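Local coordinates for protein 3,5-epimerase/4-reductase (Arabidopsis thaliana, PDB 4QQR) that epimerises dTDP-4-keto-6-deoxyglucose at C3' and C5' and then reduces the 4-keto sugar with NADPH to give dTDP-L-rhamnose, at residues T21-G26 with G69-P74; M168-D173 with P177-T182. All blocks are in the same frame, centred on the assembly; numbering follows the deposited sequence.

Interaction 1 of 2, residues T21-G26 with G69-P74. With SO4 (sulfate ion), chain H.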
loop_
_atom_site.group_PDB
_atom_site.type_symbol
_atom_site.label_atom_id
_atom_site.label_comp_id
_atom_site.label_asym_id
_atom_site.label_seq_id
_atom_site.Cartn_x
_atom_site.Cartn_y
_atom_site.Cartn_z
ATOM N N THR A 21 -8.397 12.927 -19.001
ATOM C CA THR A 21 -9.548 12.049 -19.144
ATOM C C THR A 21 -10.660 12.355 -18.131
ATOM O O THR A 21 -11.834 12.325 -18.476
ATOM C CB THR A 21 -9.092 10.574 -18.980
ATOM O OG1 THR A 21 -8.449 10.134 -20.185
ATOM C CG2 THR A 21 -10.270 9.654 -18.645
ATOM N N GLY A 22 -10.286 12.669 -16.893
ATOM C CA GLY A 22 -11.237 12.688 -15.795
ATOM C C GLY A 22 -11.931 14.003 -15.476
ATOM O O GLY A 22 -11.694 15.018 -16.127
ATOM N N TRP A 23 -12.780 13.986 -14.455
ATOM C CA TRP A 23 -13.607 15.140 -14.128
ATOM C C TRP A 23 -12.761 16.320 -13.631
ATOM O O TRP A 23 -12.688 17.361 -14.284
ATOM C CB TRP A 23 -14.700 14.743 -13.119
ATOM C CG TRP A 23 -15.781 15.792 -12.863
ATOM C CD1 TRP A 23 -16.013 16.931 -13.582
ATOM C CD2 TRP A 23 -16.757 15.784 -11.810
ATOM N NE1 TRP A 23 -17.070 17.626 -13.047
ATOM C CE2 TRP A 23 -17.545 16.945 -11.961
ATOM C CE3 TRP A 23 -17.050 14.903 -10.764
ATOM C CZ2 TRP A 23 -18.596 17.253 -11.096
ATOM C CZ3 TRP A 23 -18.091 15.208 -9.906
ATOM C CH2 TRP A 23 -18.850 16.378 -10.073
ATOM N N ILE A 24 -12.117 16.153 -12.479
ATOM C CA ILE A 24 -11.262 17.194 -11.904
ATOM C C ILE A 24 -10.094 17.644 -12.820
ATOM O O ILE A 24 -9.834 18.848 -12.983
ATOM C CB ILE A 24 -10.746 16.737 -10.523
ATOM C CG1 ILE A 24 -11.901 16.731 -9.526
ATOM C CG2 ILE A 24 -9.611 17.637 -10.009
ATOM C CD1 ILE A 24 -11.495 16.257 -8.139
ATOM N N GLY A 25 -9.403 16.675 -13.414
ATOM C CA GLY A 25 -8.281 16.959 -14.292
ATOM C C GLY A 25 -8.678 17.814 -15.479
ATOM O O GLY A 25 -7.934 18.715 -15.896
ATOM N N GLY A 26 -9.861 17.526 -16.024
ATOM C CA GLY A 26 -10.446 18.351 -17.061
ATOM C C GLY A 26 -10.773 19.743 -16.559
ATOM O O GLY A 26 -10.503 20.729 -17.248
ATOM N N GLY A 69 -7.100 9.969 -10.843
ATOM C CA GLY A 69 -8.377 9.345 -10.608
ATOM C C GLY A 69 -8.512 9.013 -9.156
ATOM O O GLY A 69 -7.574 9.216 -8.390
ATOM N N VAL A 70 -9.707 8.570 -8.779
ATOM C CA VAL A 70 -10.872 8.679 -9.653
ATOM C C VAL A 70 -11.677 9.815 -9.058
ATOM O O VAL A 70 -11.661 10.005 -7.840
ATOM C CB VAL A 70 -11.698 7.367 -9.688
ATOM C CG1 VAL A 70 -13.177 7.635 -9.954
ATOM C CG2 VAL A 70 -11.128 6.407 -10.727
ATOM N N THR A 71 -12.350 10.597 -9.888
ATOM C CA THR A 71 -13.209 11.617 -9.321
ATOM C C THR A 71 -14.507 10.998 -8.743
ATOM O O THR A 71 -15.434 10.643 -9.487
ATOM C CB THR A 71 -13.491 12.780 -10.316
ATOM O OG1 THR A 71 -12.266 13.204 -10.937
ATOM C CG2 THR A 71 -14.110 13.961 -9.585
ATOM N N GLY A 72 -14.541 10.849 -7.413
ATOM C CA GLY A 72 -15.742 10.431 -6.702
ATOM C C GLY A 72 -15.853 8.952 -6.370
ATOM O O GLY A 72 -14.844 8.285 -6.091
ATOM N N ARG A 73 -17.096 8.451 -6.396
ATOM C CA ARG A 73 -17.412 7.037 -6.127
ATOM C C ARG A 73 -17.167 6.156 -7.355
ATOM O O ARG A 73 -17.851 6.271 -8.379
ATOM C CB ARG A 73 -18.854 6.872 -5.616
ATOM N N PRO A 74 -16.179 5.275 -7.248
ATOM C CA PRO A 74 -15.823 4.381 -8.352
ATOM C C PRO A 74 -15.809 2.928 -7.904
ATOM O O PRO A 74 -15.026 2.567 -7.026
ATOM C CB PRO A 74 -14.406 4.827 -8.706
ATOM C CG PRO A 74 -13.848 5.311 -7.412
ATOM C CD PRO A 74 -14.996 5.932 -6.664
HETATM S S SO4 H . -13.570 10.370 -13.365
HETATM O O1 SO4 H . -14.319 10.237 -12.110
HETATM O O2 SO4 H . -12.430 9.451 -13.288
HETATM O O3 SO4 H . -13.091 11.745 -13.510
HETATM O O4 SO4 H . -14.404 10.051 -14.535
#
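A single side chain, Thr71, bridges the start of a helix and a bound anion: its OG1 donates to O3 of a sulfate ion (3.1 Å) while receiving a weak but nearly straight bond from the backbone N of Ile24 (3.3 Å, 174°). This is the dinucleotide-binding corner of a Rossmann fold, where the glycine-rich turn after strand 14-18 enters helix 23-34 and meets the loop after strand 63-66. Trp23, Ile24 and Gly69 to Thr71 are NADPH-binding positions by similarity, and the sulfate, probably from the crystallisation liquor, lies at the helix N terminus, where Trp23 N also donates to O3, consistent with a site for a cofactor phosphate. Gly22, at the N-cap, has no side chain to crowd the anion.

The apolar half of Thr71 does the packing. With CG2 anti to its own backbone N (the hydroxyl at chi1 -46°), the methyl wedges between Trp23 and Ile24, meeting Ile24 CG1 at 3.5 Å. The indole crosses the threonine at about a right angle; replacing it with an alanine would probably open a gap beside this methyl, leaving it packed on Ile24 alone. Trp23 CE3 lies 3.3 Å from Thr71 CG2.

Interaction 2 of 2, residues M168-D173 with P177-T182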
loop_
_atom_site.group_PDB
_atom_site.type_symbol
_atom_site.label_atom_id
_atom_site.label_comp_id
_atom_site.label_asym_id
_atom_site.label_seq_id
_atom_site.Cartn_x
_atom_site.Cartn_y
_atom_site.Cartn_z
ATOM N N MET A 168 -17.763 13.222 -2.196
ATOM C CA MET A 168 -18.940 13.448 -3.048
ATOM C C MET A 168 -18.877 14.703 -3.913
ATOM O O MET A 168 -19.697 15.606 -3.730
ATOM C CB MET A 168 -20.206 13.518 -2.183
ATOM C CG MET A 168 -20.599 12.191 -1.548
ATOM S SD MET A 168 -21.254 12.401 0.123
ATOM C CE MET A 168 -22.361 10.997 0.217
ATOM N N PRO A 169 -17.915 14.769 -4.856
ATOM C CA PRO A 169 -17.671 16.030 -5.585
ATOM C C PRO A 169 -18.914 16.542 -6.317
ATOM O O PRO A 169 -19.704 15.732 -6.822
ATOM C CB PRO A 169 -16.563 15.665 -6.573
ATOM C CG PRO A 169 -16.602 14.162 -6.674
ATOM C CD PRO A 169 -17.107 13.651 -5.370
ATOM N N ILE A 170 -19.073 17.869 -6.352
ATOM C CA ILE A 170 -20.276 18.546 -6.882
ATOM C C ILE A 170 -19.925 19.751 -7.758
ATOM O O ILE A 170 -18.993 20.494 -7.469
ATOM C CB ILE A 170 -21.179 19.027 -5.720
ATOM C CG1 ILE A 170 -22.143 17.922 -5.288
ATOM C CG2 ILE A 170 -21.944 20.297 -6.079
ATOM C CD1 ILE A 170 -22.871 18.238 -4.005
ATOM N N SER A 171 -20.683 19.951 -8.826
ATOM C CA SER A 171 -20.364 20.986 -9.799
ATOM C C SER A 171 -21.586 21.840 -10.135
ATOM O O SER A 171 -22.724 21.430 -9.900
ATOM C CB SER A 171 -19.832 20.334 -11.075
ATOM O OG SER A 171 -19.665 21.268 -12.114
ATOM N N SER A 172 -21.335 23.023 -10.692
ATOM C CA SER A 172 -22.387 23.852 -11.255
ATOM C C SER A 172 -22.924 23.229 -12.558
ATOM O O SER A 172 -23.972 23.617 -13.054
ATOM C CB SER A 172 -21.858 25.257 -11.527
ATOM O OG SER A 172 -20.935 25.226 -12.597
ATOM N N ASP A 173 -22.199 22.259 -13.102
ATOM C CA ASP A 173 -22.612 21.558 -14.314
ATOM C C ASP A 173 -23.516 20.380 -13.935
ATOM O O ASP A 173 -23.037 19.283 -13.631
ATOM C CB ASP A 173 -21.369 21.061 -15.065
ATOM C CG ASP A 173 -21.669 20.589 -16.483
ATOM O OD1 ASP A 173 -21.269 21.293 -17.439
ATOM O OD2 ASP A 173 -22.279 19.508 -16.642
ATOM N N PRO A 177 -22.962 13.301 -15.149
ATOM C CA PRO A 177 -23.360 12.119 -14.379
ATOM C C PRO A 177 -22.475 11.836 -13.158
ATOM O O PRO A 177 -22.892 11.105 -12.248
ATOM C CB PRO A 177 -23.238 10.977 -15.407
ATOM C CG PRO A 177 -22.408 11.517 -16.501
ATOM C CD PRO A 177 -22.730 12.966 -16.562
ATOM N N ARG A 178 -21.271 12.400 -13.131
ATOM C CA ARG A 178 -20.392 12.183 -11.986
ATOM C C ARG A 178 -20.777 13.088 -10.814
ATOM O O ARG A 178 -20.485 12.793 -9.658
ATOM C CB ARG A 178 -18.925 12.369 -12.393
ATOM C CG ARG A 178 -18.232 11.090 -12.884
ATOM C CD ARG A 178 -17.196 11.416 -13.937
ATOM N NE ARG A 178 -17.844 11.757 -15.197
ATOM C CZ ARG A 178 -17.406 12.671 -16.063
ATOM N NH1 ARG A 178 -16.295 13.364 -15.818
ATOM N NH2 ARG A 178 -18.092 12.893 -17.184
ATOM N N ASN A 179 -21.452 14.185 -11.132
ATOM C CA ASN A 179 -21.936 15.126 -10.134
ATOM C C ASN A 179 -22.844 14.450 -9.111
ATOM O O ASN A 179 -23.790 13.762 -9.476
ATOM C CB ASN A 179 -22.644 16.292 -10.844
ATOM C CG ASN A 179 -22.903 17.486 -9.934
ATOM O OD1 ASN A 179 -23.239 17.336 -8.752
ATOM N ND2 ASN A 179 -22.759 18.685 -10.491
ATOM N N PHE A 180 -22.550 14.636 -7.828
ATOM C CA PHE A 180 -23.280 13.918 -6.795
ATOM C C PHE A 180 -24.745 14.309 -6.781
ATOM O O PHE A 180 -25.611 13.458 -6.577
ATOM C CB PHE A 180 -22.677 14.133 -5.412
ATOM C CG PHE A 180 -23.426 13.420 -4.314
ATOM C CD1 PHE A 180 -23.191 12.085 -4.052
ATOM C CD2 PHE A 180 -24.373 14.083 -3.551
ATOM C CE1 PHE A 180 -23.879 11.424 -3.047
ATOM C CE2 PHE A 180 -25.064 13.426 -2.549
ATOM C CZ PHE A 180 -24.812 12.093 -2.296
ATOM N N ILE A 181 -25.008 15.595 -6.996
ATOM C CA ILE A 181 -26.371 16.106 -7.099
ATOM C C ILE A 181 -27.182 15.366 -8.166
ATOM O O ILE A 181 -28.244 14.810 -7.863
ATOM C CB ILE A 181 -26.397 17.614 -7.439
ATOM C CG1 ILE A 181 -25.697 18.435 -6.350
ATOM C CG2 ILE A 181 -27.828 18.103 -7.608
ATOM C CD1 ILE A 181 -25.685 19.916 -6.646
ATOM N N THR A 182 -26.692 15.347 -9.405
ATOM C CA THR A 182 -27.470 14.718 -10.469
ATOM C C THR A 182 -27.637 13.199 -10.314
ATOM O O THR A 182 -28.635 12.649 -10.780
ATOM C CB THR A 182 -26.970 15.055 -11.877
ATOM O OG1 THR A 182 -26.487 13.865 -12.510
ATOM C CG2 THR A 182 -25.904 16.109 -11.815
#
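Asn179 and Phe180 grip the backbone of 168-173 at the point where the chain, having left strand 161-166 of the Rossmann sheet, turns through about a right angle into helix 180-186. Three hydrogen bonds span the turn. Phe180 N donates to Pro169 O, in the carbonyl plane, at 3.2 Å. The other two come from the amide ND2 of Asn179, which reaches Ser171 O at 2.8 Å and Asp173 O at 3.2 Å; both carbonyls are approached from above their planes, Ser171 O lying almost in the plane of the asparagine amide.

A capping bond adds to these. Asn179 is the helix N-cap, and its OD1 accepts from Ile181 N; one amide thus serves the helix through OD1 and the loop through ND2, which holds its rotation. Its CG stands anti to the backbone N (chi1 -167°), which carries the amide across to the loop. Separately, within 168-173, Ser171 OG accepts from Asp173 N, an ST turn.

Apolar contacts flank this polar core. Ile170 crosses Ile181 at about a right angle, CD1 to CG1 at 3.7 Å, and Val290 of helix 282-291 packs on both. Met168 runs alongside Phe180 over one ring face, making a CH-pi contact through CG and a Met-aromatic one through SD, the sulfur 4.5 Å from the ring centroid.

From the N terminus, interaction 1 closes first, joining the turn into helix 23-34 to the loop after strand 63-66 and so enclosing the rest of helix 23-34, strand 38-41, helix 49-59 and strand 63-66. Interaction 2 opens about a hundred residues later and closes a short turn between strand 161-166 and helix 180-186. The two are in series, neither nested nor crossed, yet they meet in space, with centres about 11 Å apart. Trp23 is the shared residue: its CZ2 lies 3.3 Å from Ser171 CB, and its CH2 packs on Asn179 CA. The general lesson is that contacts far apart in sequence can share one side chain around one binding site.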